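Local atomic coordinates of aminoglycoside 3'-phosphotransferase AphA1-IAB (Acinetobacter baumannii, PDB entry 4GKH), a protein that confers resistance to kanamycin and related aminoglycosides, probably by phosphorylating the 3'-hydroxyl of the antibiotic at the expense of a nucleoside triphosphate. Residues A[127-130]-A[131-134]. Residues are numbered along the deposited sequence; the frame is centred on the assembly and turned at random. Where two conformers were deposited one is given.
Sequences VFLR and RLHS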
loop_
_atom_site.group_PDB
_atom_site.type_symbol
_atom_site.label_atom_id
_atom_site.label_comp_id
_atom_site.label_asym_id
_atom_site.label_seq_id
_atom_site.Cartn_x
_atom_site.Cartn_y
_atom_site.Cartn_z
ATOM N N VAL A 127 10.025 -8.737 -9.221
ATOM C CA VAL A 127 9.955 -10.150 -8.839
ATOM C C VAL A 127 8.919 -10.353 -7.737
ATOM O O VAL A 127 8.116 -11.301 -7.761
ATOM C CB VAL A 127 11.325 -10.678 -8.337
ATOM C CG1 VAL A 127 11.159 -12.047 -7.673
ATOM C CG2 VAL A 127 12.343 -10.742 -9.479
ATOM N N PHE A 128 8.934 -9.435 -6.777
ATOM C CA PHE A 128 8.039 -9.488 -5.629
ATOM C C PHE A 128 6.592 -9.282 -6.068
ATOM O O PHE A 128 5.683 -9.960 -5.585
ATOM C CB PHE A 128 8.455 -8.412 -4.616
ATOM C CG PHE A 128 7.796 -8.535 -3.264
ATOM C CD1 PHE A 128 6.584 -7.910 -3.001
ATOM C CD2 PHE A 128 8.410 -9.243 -2.242
ATOM C CE1 PHE A 128 5.976 -8.014 -1.744
ATOM C CE2 PHE A 128 7.813 -9.344 -0.986
ATOM C CZ PHE A 128 6.598 -8.710 -0.740
ATOM N N LEU A 129 6.382 -8.342 -6.976
ATOM C CA LEU A 129 5.060 -8.057 -7.505
ATOM C C LEU A 129 4.555 -9.226 -8.350
ATOM O O LEU A 129 3.373 -9.587 -8.279
ATOM C CB LEU A 129 5.073 -6.745 -8.307
ATOM C CG LEU A 129 3.719 -6.160 -8.722
ATOM C CD1 LEU A 129 2.851 -5.913 -7.494
ATOM C CD2 LEU A 129 3.902 -4.861 -9.509
ATOM N N ARG A 130 5.451 -9.839 -9.124
ATOM C CA ARG A 130 5.092 -11.030 -9.883
ATOM C C ARG A 130 4.612 -12.150 -8.954
ATOM O O ARG A 130 3.637 -12.836 -9.263
ATOM C CB ARG A 130 6.270 -11.524 -10.754
ATOM C CG ARG A 130 6.444 -10.754 -12.065
ATOM C CD ARG A 130 7.787 -11.046 -12.720
ATOM N NE ARG A 130 7.932 -12.454 -13.066
ATOM C CZ ARG A 130 7.513 -12.989 -14.209
ATOM N NH1 ARG A 130 6.916 -12.233 -15.125
ATOM N NH2 ARG A 130 7.690 -14.285 -14.437
ATOM N N ARG A 131 5.295 -12.327 -7.824
ATOM C CA ARG A 131 4.882 -13.328 -6.830
ATOM C C ARG A 131 3.472 -13.047 -6.345
ATOM O O ARG A 131 2.606 -13.936 -6.363
ATOM C CB ARG A 131 5.813 -13.342 -5.614
ATOM C CG ARG A 131 7.134 -14.045 -5.814
ATOM C CD ARG A 131 8.054 -13.803 -4.620
ATOM N NE ARG A 131 7.516 -14.350 -3.374
ATOM C CZ ARG A 131 8.029 -14.102 -2.169
ATOM N NH1 ARG A 131 7.484 -14.643 -1.088
ATOM N NH2 ARG A 131 9.089 -13.310 -2.045
ATOM N N LEU A 132 3.244 -11.819 -5.897
ATOM C CA LEU A 132 1.918 -11.425 -5.404
ATOM C C LEU A 132 0.831 -11.671 -6.437
ATOM O O LEU A 132 -0.234 -12.233 -6.132
ATOM C CB LEU A 132 1.919 -9.938 -5.017
ATOM C CG LEU A 132 0.596 -9.439 -4.419
ATOM C CD1 LEU A 132 0.354 -10.092 -3.070
ATOM C CD2 LEU A 132 0.616 -7.913 -4.297
ATOM N N HIS A 133 1.102 -11.254 -7.667
ATOM C CA HIS A 133 0.144 -11.416 -8.741
ATOM C C HIS A 133 -0.003 -12.838 -9.252
ATOM O O HIS A 133 -0.865 -13.102 -10.087
ATOM C CB HIS A 133 0.454 -10.429 -9.880
ATOM C CG HIS A 133 0.203 -9.005 -9.501
ATOM N ND1 HIS A 133 0.350 -7.958 -10.384
ATOM C CD2 HIS A 133 -0.197 -8.458 -8.327
ATOM C CE1 HIS A 133 0.049 -6.825 -9.771
ATOM N NE2 HIS A 133 -0.287 -7.101 -8.521
ATOM N N SER A 134 0.813 -13.766 -8.748
ATOM C CA SER A 134 0.696 -15.162 -9.154
ATOM C C SER A 134 -0.190 -15.963 -8.200
ATOM O O SER A 134 -0.476 -17.134 -8.450
ATOM C CB SER A 134 2.073 -15.828 -9.232
ATOM O OG SER A 134 2.603 -16.018 -7.935
#
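L129, which is buried, packs tightly against H133, one turn further along helix 118-133. L129 CD1 lies over one face of the imidazole in a CH-pi contact, 3.9 Å from the ring centroid and 29° off the normal. L129 CG sits above the same ring, nearer its rim. H133 CG stands anti to its carbonyl carbon (chi1 -69°), which turns the ring back along the helix over L129. Hydrogen bonds from H133 ND1 to Y252 OH and from H133 NE2 to D229 OD2 hold both ring nitrogens and should fix the ring's rotation. Beneath the pair, H133 N donates to L129 O at 2.9 Å.

The pair belongs to helix 118-133, in the kinase-like fold of the aminoglycoside phosphotransferases. L129 and L132 also touch helix 227-237, and F128 packs on strand 211-215. S134 N donates to R131 O at 3.0 Å.

The solvent side is looser. R131 bends at chi3, and its NH2 comes obliquely to F128 CD2 at 4.1 Å. The guanidinium and phenyl planes are 67° apart. The side chain of R130 sets out away from 131-134, and its NH1 hydrogen-bonds Y252 O.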